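Local coordinates for AztD Protein (Citrobacter koseri, PDB 6N01) that acts as a periplasmic zinc chaperone, binding three zinc ions and handing the one at its second site directly to the solute-binding protein AztC, at residues G222-L227 with G267-I272; H126-Q131 with A172-N177; S228-L233 with E256-T261. One frame throughout, in Å; residues are numbered along the deposited sequence.

Interaction 1 (G222-L227 with G267-I272); sequences GDTFAL and GMQYFI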
loop_
_atom_site.group_PDB
_atom_site.type_symbol
_atom_site.label_atom_id
_atom_site.label_comp_id
_atom_site.label_asym_id
_atom_site.label_seq_id
_atom_site.Cartn_x
_atom_site.Cartn_y
_atom_site.Cartn_z
ATOM N N GLY A 222 -11.802 -0.968 -4.462
ATOM C CA GLY A 222 -13.206 -0.534 -4.446
ATOM C C GLY A 222 -13.815 -0.746 -3.058
ATOM O O GLY A 222 -13.194 -0.452 -2.045
ATOM N N ASP A 223 -15.018 -1.310 -3.005
ATOM C CA ASP A 223 -15.724 -1.492 -1.732
ATOM C C ASP A 223 -15.336 -2.783 -1.028
ATOM O O ASP A 223 -16.033 -3.191 -0.085
ATOM C CB ASP A 223 -17.245 -1.514 -1.955
ATOM C CG ASP A 223 -17.700 -2.825 -2.515
ATOM O OD1 ASP A 223 -16.827 -3.569 -3.079
ATOM O OD2 ASP A 223 -18.899 -3.126 -2.375
ATOM N N THR A 224 -14.289 -3.464 -1.502
ATOM C CA THR A 224 -13.899 -4.772 -0.990
ATOM C C THR A 224 -12.479 -4.693 -0.451
ATOM O O THR A 224 -11.589 -4.122 -1.078
ATOM C CB THR A 224 -14.059 -5.827 -2.096
ATOM O OG1 THR A 224 -15.433 -5.828 -2.526
ATOM C CG2 THR A 224 -13.694 -7.240 -1.636
ATOM N N PHE A 225 -12.282 -5.250 0.714
ATOM C CA PHE A 225 -10.980 -5.296 1.325
ATOM C C PHE A 225 -10.600 -6.750 1.521
ATOM O O PHE A 225 -11.454 -7.575 1.859
ATOM C CB PHE A 225 -10.953 -4.540 2.643
ATOM C CG PHE A 225 -9.574 -4.120 3.072
ATOM C CD1 PHE A 225 -8.762 -4.988 3.780
ATOM C CD2 PHE A 225 -9.070 -2.875 2.712
ATOM C CE1 PHE A 225 -7.535 -4.611 4.163
ATOM C CE2 PHE A 225 -7.815 -2.483 3.108
ATOM C CZ PHE A 225 -7.038 -3.348 3.815
ATOM N N ALA A 226 -9.331 -7.065 1.266
ATOM C CA ALA A 226 -8.844 -8.438 1.328
ATOM C C ALA A 226 -7.698 -8.596 2.329
ATOM O O ALA A 226 -6.787 -7.768 2.386
ATOM C CB ALA A 226 -8.388 -8.902 -0.048
ATOM N N LEU A 227 -7.744 -9.687 3.099
ATOM C CA LEU A 227 -6.646 -10.133 3.940
ATOM C C LEU A 227 -6.287 -11.536 3.487
ATOM O O LEU A 227 -7.172 -12.377 3.333
ATOM C CB LEU A 227 -7.039 -10.130 5.405
ATOM C CG LEU A 227 -7.649 -8.855 6.029
ATOM C CD1 LEU A 227 -8.118 -9.157 7.442
ATOM C CD2 LEU A 227 -6.641 -7.702 6.074
ATOM N N GLY A 267 -10.053 1.359 -9.999
ATOM C CA GLY A 267 -10.778 1.584 -11.226
ATOM C C GLY A 267 -11.347 0.320 -11.815
ATOM O O GLY A 267 -12.235 0.388 -12.661
ATOM N N MET A 268 -10.829 -0.835 -11.392
ATOM C CA MET A 268 -11.362 -2.141 -11.707
ATOM C C MET A 268 -11.113 -2.926 -10.435
ATOM O O MET A 268 -10.059 -2.776 -9.812
ATOM C CB MET A 268 -10.653 -2.747 -12.924
ATOM C CG MET A 268 -11.166 -4.063 -13.411
ATOM S SD MET A 268 -10.312 -4.413 -14.985
ATOM C CE MET A 268 -8.716 -4.928 -14.378
ATOM N N GLN A 269 -12.053 -3.766 -10.049
ATOM C CA GLN A 269 -11.982 -4.411 -8.751
ATOM C C GLN A 269 -11.260 -5.767 -8.861
ATOM O O GLN A 269 -11.777 -6.693 -9.486
ATOM C CB GLN A 269 -13.412 -4.485 -8.236
ATOM C CG GLN A 269 -13.578 -4.630 -6.823
ATOM C CD GLN A 269 -14.981 -4.103 -6.407
ATOM O OE1 GLN A 269 -15.972 -4.162 -7.157
ATOM N NE2 GLN A 269 -15.052 -3.656 -5.205
ATOM N N TYR A 270 -10.068 -5.888 -8.246
ATOM C CA TYR A 270 -9.293 -7.149 -8.202
ATOM C C TYR A 270 -8.144 -7.007 -7.200
ATOM O O TYR A 270 -7.813 -5.913 -6.757
ATOM C CB TYR A 270 -8.763 -7.540 -9.593
ATOM C CG TYR A 270 -7.725 -6.583 -10.118
ATOM C CD1 TYR A 270 -6.398 -6.752 -9.796
ATOM C CD2 TYR A 270 -8.077 -5.504 -10.875
ATOM C CE1 TYR A 270 -5.438 -5.877 -10.232
ATOM C CE2 TYR A 270 -7.129 -4.617 -11.322
ATOM C CZ TYR A 270 -5.798 -4.815 -10.989
ATOM O OH TYR A 270 -4.799 -3.961 -11.394
ATOM N N PHE A 271 -7.525 -8.133 -6.859
ATOM C CA PHE A 271 -6.331 -8.160 -6.048
ATOM C C PHE A 271 -5.218 -8.909 -6.783
ATOM O O PHE A 271 -5.468 -9.832 -7.573
ATOM C CB PHE A 271 -6.631 -8.808 -4.701
ATOM C CG PHE A 271 -7.746 -8.156 -4.004
ATOM C CD1 PHE A 271 -7.571 -6.925 -3.446
ATOM C CD2 PHE A 271 -8.981 -8.740 -3.940
ATOM C CE1 PHE A 271 -8.645 -6.277 -2.819
ATOM C CE2 PHE A 271 -10.033 -8.091 -3.310
ATOM C CZ PHE A 271 -9.848 -6.888 -2.765
ATOM N N ILE A 272 -3.999 -8.480 -6.540
ATOM C CA ILE A 272 -2.809 -9.203 -6.977
ATOM C C ILE A 272 -2.044 -9.584 -5.735
ATOM O O ILE A 272 -1.882 -8.757 -4.826
ATOM C CB ILE A 272 -1.925 -8.391 -7.950
ATOM C CG1 ILE A 272 -2.705 -8.141 -9.235
ATOM C CG2 ILE A 272 -0.650 -9.178 -8.293
ATOM C CD1 ILE A 272 -1.987 -7.368 -10.329
#
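Phe271 leans across to the strand that carries Ala226, its CB directed toward that neighbour. Because CG is anti to the carbonyl carbon (chi1 -55°), one ring face is turned to the methyl group of Ala226. Ala226 CB stands 3.6 Å from the centroid of the Phe271 ring and 9° off its normal, a well-centred CH-pi contact. All six ring carbons lie within contact of this methyl, from CG at 4.1 Å through CD1, CD2 and CE1 to CE2 and CZ at 3.7 Å from Ala226 CB. CZ, the tip, also meets Thr224, whose carbonyl O approaches the ring edge near its plane at 3.7 Å. The methyl CG2 of Thr224 adds a contact of 4.0 Å with Phe271 CZ.

Toward the solvent the contact turns polar. Gln269 NE2 donates to Asp223 OD1 at 2.8 Å, with a bent N-H...O angle of 133°, and Thr224 OG1 donates to the same OD1 at 2.7 Å. The two donors come from opposite faces of the carboxylate plane, and Gln269 NE2 is also bonded to Ser221 O. Apolar contact inside and a polar one on the outer side here join two consecutive four-stranded blades of an eight-bladed beta-propeller.

Interaction 2 (H126-Q131 with A172-N177); sequences HFVERQ and AVPYDN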
loop_
_atom_site.group_PDB
_atom_site.type_symbol
_atom_site.label_atom_id
_atom_site.label_comp_id
_atom_site.label_asym_id
_atom_site.label_seq_id
_atom_site.Cartn_x
_atom_site.Cartn_y
_atom_site.Cartn_z
ATOM N N HIS A 126 1.422 -1.831 9.790
ATOM C CA HIS A 126 0.535 -1.695 8.637
ATOM C C HIS A 126 -0.349 -0.452 8.770
ATOM O O HIS A 126 -0.928 -0.182 9.830
ATOM C CB HIS A 126 -0.327 -2.962 8.488
ATOM C CG HIS A 126 0.350 -4.094 7.766
ATOM N ND1 HIS A 126 -0.092 -4.567 6.548
ATOM C CD2 HIS A 126 1.420 -4.861 8.095
ATOM C CE1 HIS A 126 0.677 -5.569 6.155
ATOM N NE2 HIS A 126 1.604 -5.767 7.077
ATOM N N PHE A 127 -0.425 0.323 7.689
ATOM C CA PHE A 127 -1.262 1.508 7.597
ATOM C C PHE A 127 -2.372 1.178 6.627
ATOM O O PHE A 127 -2.103 0.589 5.570
ATOM C CB PHE A 127 -0.447 2.698 7.095
ATOM C CG PHE A 127 -1.263 3.863 6.690
ATOM C CD1 PHE A 127 -1.796 3.931 5.404
ATOM C CD2 PHE A 127 -1.497 4.904 7.571
ATOM C CE1 PHE A 127 -2.536 4.994 5.020
ATOM C CE2 PHE A 127 -2.225 5.978 7.182
ATOM C CZ PHE A 127 -2.762 6.026 5.901
ATOM N N VAL A 128 -3.615 1.489 7.003
ATOM C CA VAL A 128 -4.769 1.283 6.113
ATOM C C VAL A 128 -5.654 2.528 6.147
ATOM O O VAL A 128 -6.224 2.854 7.199
ATOM C CB VAL A 128 -5.591 0.045 6.536
ATOM C CG1 VAL A 128 -6.800 -0.147 5.634
ATOM C CG2 VAL A 128 -4.736 -1.174 6.554
ATOM N N GLU A 129 -5.879 3.148 4.986
ATOM C CA GLU A 129 -6.835 4.247 4.899
ATOM C C GLU A 129 -7.920 3.956 3.869
ATOM O O GLU A 129 -7.673 3.390 2.811
ATOM C CB GLU A 129 -6.149 5.605 4.592
ATOM C CG GLU A 129 -7.136 6.800 4.600
ATOM C CD GLU A 129 -7.801 6.998 3.224
ATOM O OE1 GLU A 129 -7.358 6.343 2.257
ATOM O OE2 GLU A 129 -8.724 7.810 3.088
ATOM N N ARG A 130 -9.123 4.383 4.215
ATOM C CA ARG A 130 -10.320 4.095 3.459
ATOM C C ARG A 130 -11.339 5.199 3.690
ATOM O O ARG A 130 -11.747 5.443 4.813
ATOM C CB ARG A 130 -10.910 2.783 3.949
ATOM C CG ARG A 130 -10.615 1.557 3.107
ATOM C CD ARG A 130 -11.315 0.296 3.626
ATOM N NE ARG A 130 -12.396 0.591 4.552
ATOM C CZ ARG A 130 -13.632 0.896 4.189
ATOM N NH1 ARG A 130 -13.978 0.886 2.917
ATOM N NH2 ARG A 130 -14.524 1.191 5.108
ATOM N N GLN A 131 -11.743 5.858 2.622
ATOM C CA GLN A 131 -12.813 6.875 2.698
ATOM C C GLN A 131 -12.512 7.895 3.798
ATOM O O GLN A 131 -13.402 8.379 4.494
ATOM C CB GLN A 131 -14.189 6.210 2.903
ATOM C CG GLN A 131 -14.467 5.139 1.865
ATOM C CD GLN A 131 -15.726 4.340 2.114
ATOM O OE1 GLN A 131 -16.071 4.023 3.251
ATOM N NE2 GLN A 131 -16.417 3.996 1.036
ATOM N N ALA A 172 -5.267 -3.495 10.931
ATOM C CA ALA A 172 -6.584 -2.986 11.255
ATOM C C ALA A 172 -7.145 -2.282 10.036
ATOM O O ALA A 172 -6.448 -1.471 9.424
ATOM C CB ALA A 172 -6.529 -2.034 12.431
ATOM N N VAL A 173 -8.390 -2.592 9.693
ATOM C CA VAL A 173 -9.087 -1.972 8.572
ATOM C C VAL A 173 -10.223 -1.119 9.147
ATOM O O VAL A 173 -11.056 -1.651 9.889
ATOM C CB VAL A 173 -9.631 -3.033 7.607
ATOM C CG1 VAL A 173 -10.085 -2.417 6.322
ATOM C CG2 VAL A 173 -8.615 -4.120 7.384
ATOM N N PRO A 174 -10.283 0.192 8.877
ATOM C CA PRO A 174 -11.315 1.040 9.503
ATOM C C PRO A 174 -12.600 1.047 8.708
ATOM O O PRO A 174 -12.595 1.136 7.479
ATOM C CB PRO A 174 -10.673 2.429 9.477
ATOM C CG PRO A 174 -9.895 2.434 8.235
ATOM C CD PRO A 174 -9.403 1.013 8.028
ATOM N N TYR A 175 -13.718 0.927 9.425
ATOM C CA TYR A 175 -15.057 0.905 8.852
ATOM C C TYR A 175 -15.930 1.949 9.567
ATOM O O TYR A 175 -15.458 2.692 10.422
ATOM C CB TYR A 175 -15.617 -0.527 8.916
ATOM C CG TYR A 175 -14.999 -1.397 7.829
ATOM C CD1 TYR A 175 -15.469 -1.349 6.531
ATOM C CD2 TYR A 175 -13.889 -2.219 8.097
ATOM C CE1 TYR A 175 -14.884 -2.119 5.545
ATOM C CE2 TYR A 175 -13.341 -2.974 7.148
ATOM C CZ TYR A 175 -13.839 -2.925 5.866
ATOM O OH TYR A 175 -13.260 -3.680 4.893
ATOM N N ASP A 176 -17.184 2.109 9.149
ATOM C CA ASP A 176 -18.050 3.070 9.832
ATOM C C ASP A 176 -18.493 2.438 11.140
ATOM O O ASP A 176 -19.228 1.440 11.126
ATOM C CB ASP A 176 -19.265 3.480 8.998
ATOM C CG ASP A 176 -18.875 4.208 7.728
ATOM O OD1 ASP A 176 -17.885 4.984 7.792
ATOM O OD2 ASP A 176 -19.580 4.040 6.699
ATOM N N ASN A 177 -18.010 2.993 12.262
ATOM C CA ASN A 177 -18.420 2.607 13.613
ATOM C C ASN A 177 -17.885 1.235 14.008
ATOM O O ASN A 177 -18.295 0.688 15.036
ATOM C CB ASN A 177 -19.945 2.625 13.747
ATOM C CG ASN A 177 -20.555 3.943 13.251
ATOM O OD1 ASN A 177 -20.134 5.012 13.678
ATOM N ND2 ASN A 177 -21.507 3.862 12.310
HETATM O O HOH W 1 -3.796 -1.414 9.955
HETATM O O HOH W 2 -19.089 4.592 4.315
#
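Two adjacent blades of the beta-propeller meet here through their first strands, 124-130 and 172-174, with Val128 and Arg130 touching Val173, Pro174 and Tyr175. The strand segments run nearly parallel, their axes 15° apart and 6.4 Å from each other. Side chains and a water bridge the strands: Val128 CG1 packs on Pro174 CD at 3.7 Å and on Val173 CG1 slightly farther off, while Val128 CG2 rests on the carbonyl O of Ala172. Beside His126, an experimentally established ligand of high-affinity zinc site 1, the water donates to His126 O and accepts from Ala172 N.

At the other end the Arg130 chain bends at chi3, close to eclipsed at 17°. This turn brings the side edge of the guanidinium to one carbonyl: NE donates to Pro174 O at 3.0 Å and NH2 to the same oxygen at 3.1 Å, the acceptor lying in the guanidinium plane. One face of the group stacks on the Tyr175 ring, centres 4.1 Å apart and planes tilted by 26°. A second water links Gln131 OE1 to Asp176 OD2.

With an edge held by a doubly gripped carbonyl and a face against an aromatic ring, the guanidinium probably has little freedom to rotate; its charge is probably eased by the ring's electrons and, from a distance, by Asp176, which itself pairs with Lys133.

Interaction 3 (S228-L233 with E256-T261); sequences SCETGL and EGSTST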
loop_
_atom_site.group_PDB
_atom_site.type_symbol
_atom_site.label_atom_id
_atom_site.label_comp_id
_atom_site.label_asym_id
_atom_site.label_seq_id
_atom_site.Cartn_x
_atom_site.Cartn_y
_atom_site.Cartn_z
ATOM N N SER A 228 -5.002 -11.777 3.233
ATOM C CA SER A 228 -4.543 -13.085 2.785
ATOM C C SER A 228 -4.054 -13.930 3.960
ATOM O O SER A 228 -3.621 -13.418 5.002
ATOM C CB SER A 228 -3.446 -12.946 1.720
ATOM O OG SER A 228 -2.446 -11.995 2.074
ATOM N N CYS A 229 -4.164 -15.247 3.788
ATOM C CA CYS A 229 -3.652 -16.200 4.759
ATOM C C CYS A 229 -3.312 -17.502 4.035
ATOM O O CYS A 229 -3.282 -17.559 2.806
ATOM C CB CYS A 229 -4.651 -16.389 5.906
ATOM S SG CYS A 229 -6.029 -17.476 5.561
ATOM N N GLU A 230 -3.033 -18.555 4.807
ATOM C CA GLU A 230 -2.565 -19.818 4.239
ATOM C C GLU A 230 -3.667 -20.557 3.494
ATOM O O GLU A 230 -3.373 -21.383 2.624
ATOM C CB GLU A 230 -1.999 -20.713 5.343
ATOM C CG GLU A 230 -0.587 -20.343 5.806
ATOM C CD GLU A 230 -0.268 -20.827 7.223
ATOM O OE1 GLU A 230 -1.045 -21.636 7.790
ATOM O OE2 GLU A 230 0.773 -20.399 7.768
ATOM N N THR A 231 -4.928 -20.325 3.844
ATOM C CA THR A 231 -6.000 -21.052 3.182
ATOM C C THR A 231 -6.686 -20.244 2.098
ATOM O O THR A 231 -7.464 -20.817 1.327
ATOM C CB THR A 231 -7.066 -21.496 4.179
ATOM O OG1 THR A 231 -7.723 -20.342 4.698
ATOM C CG2 THR A 231 -6.415 -22.259 5.339
ATOM N N GLY A 232 -6.475 -18.934 2.051
ATOM C CA GLY A 232 -7.130 -18.101 1.032
ATOM C C GLY A 232 -7.183 -16.641 1.475
ATOM O O GLY A 232 -6.290 -16.159 2.181
ATOM N N LEU A 233 -8.272 -15.974 1.087
ATOM C CA LEU A 233 -8.461 -14.549 1.336
ATOM C C LEU A 233 -9.694 -14.328 2.196
ATOM O O LEU A 233 -10.730 -14.947 1.971
ATOM C CB LEU A 233 -8.648 -13.756 0.033
ATOM C CG LEU A 233 -7.372 -13.301 -0.693
ATOM C CD1 LEU A 233 -6.420 -14.385 -0.768
ATOM C CD2 LEU A 233 -7.742 -12.795 -2.080
ATOM N N GLU A 256 0.614 -25.632 -5.067
ATOM C CA GLU A 256 0.768 -25.384 -3.648
ATOM C C GLU A 256 1.335 -23.972 -3.494
ATOM O O GLU A 256 2.154 -23.531 -4.308
ATOM C CB GLU A 256 1.693 -26.462 -3.063
ATOM C CG GLU A 256 1.912 -26.559 -1.543
ATOM C CD GLU A 256 2.902 -27.707 -1.169
ATOM O OE1 GLU A 256 3.063 -28.029 0.029
ATOM O OE2 GLU A 256 3.472 -28.348 -2.083
ATOM N N GLY A 257 0.844 -23.235 -2.509
ATOM C CA GLY A 257 1.319 -21.884 -2.256
ATOM C C GLY A 257 0.271 -21.080 -1.525
ATOM O O GLY A 257 -0.873 -21.506 -1.366
ATOM N N SER A 258 0.668 -19.874 -1.108
ATOM C CA SER A 258 -0.277 -18.928 -0.508
ATOM C C SER A 258 0.237 -17.516 -0.736
ATOM O O SER A 258 1.374 -17.314 -1.166
ATOM C CB SER A 258 -0.496 -19.204 0.993
ATOM O OG SER A 258 0.708 -19.012 1.730
ATOM N N THR A 259 -0.607 -16.538 -0.419
ATOM C CA THR A 259 -0.277 -15.129 -0.618
ATOM C C THR A 259 0.090 -14.476 0.709
ATOM O O THR A 259 -0.564 -14.708 1.726
ATOM C CB THR A 259 -1.471 -14.392 -1.216
ATOM O OG1 THR A 259 -1.799 -14.974 -2.465
ATOM C CG2 THR A 259 -1.163 -12.902 -1.413
ATOM N N SER A 260 1.120 -13.633 0.696
ATOM C CA SER A 260 1.473 -12.904 1.907
ATOM C C SER A 260 1.591 -11.405 1.666
ATOM O O SER A 260 1.853 -10.663 2.609
ATOM C CB SER A 260 2.785 -13.438 2.508
ATOM O OG SER A 260 3.846 -13.311 1.574
ATOM N N THR A 261 1.410 -10.938 0.438
ATOM C CA THR A 261 1.331 -9.513 0.152
ATOM C C THR A 261 0.280 -9.313 -0.909
ATOM O O THR A 261 0.160 -10.129 -1.832
ATOM C CB THR A 261 2.636 -8.915 -0.381
ATOM O OG1 THR A 261 3.717 -9.307 0.461
ATOM C CG2 THR A 261 2.544 -7.366 -0.396
#
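Ser228, at the end of its strand, lies against Thr259 in the loop that leads toward strand 262-264. Their CB atoms are 3.8 Å apart, and Ser228 CB also presses on the carbonyl O of Thr259 at 3.4 Å. In the conformer described, Ser228 OG is tucked between its own backbone N and carbonyl carbon (chi1 46°), and hydrogen-bonds to His216 O. The Thr259 methyl CG2 stands 3.8 Å from Ser228 OG, whereas Thr259 OG1 is taken up by Asn274 O.

Cys229 turns its CB away from the loop, and its SG forms the disulfide with Cys212. Its N closes the turn by donating to Gly232 O at 2.8 Å, and its O lies 3.7 Å from Ser258 CB. Tyr250 OH, hydrogen-bonded to both Cys229 O and Thr259 N, bridges the two backbones where they face each other.

Glu230 offers mainly its backbone, with CA 3.9 Å from Ser258 CB, while its CB points away from the 256-261 loop. Glu230 and Thr231 are the central pair of the turn, and Thr231 OG1 bonds to His247 NE2. Gly232 begins the returning strand with phi 158° and psi -145°, backbone angles accessible mainly to glycine. Leu233 continues it and packs on Tyr250 and Val283.

Farther along the loop, Ser260 O is hydrogen-bonded to ND1 of His216, a ligand of high-affinity zinc site 1, which makes Ser260 a second-shell residue that probably helps orient the imidazole. The whole is a beta-hairpin turn within one propeller blade, tied by the Cys229-Cys212 disulfide to the connection coming from the preceding blade and packed against the loop that connects this blade to the next.

The three contacts span four successive propeller blades around zinc site 1. Interactions 1 and 2 meet at Phe225, whose side chain is about 8 Å from that of His126 and whose ring packs into interaction 2: its CE1 is 3.4 Å from Val173 CG2 and its CE2 3.6 Å from Val128 CG1. Interaction 3 is nested within the chain loop closed by interaction 1; they touch where Leu227 O lies 3.9 Å from Leu233 CB, on neighbouring strands. Interactions 2 and 3 do not touch, their nearest atoms about 6 Å apart, yet both border the zinc site: interaction 2 supplies His126, and the Ser260 side chain of interaction 3 is about 4 Å from that of His216.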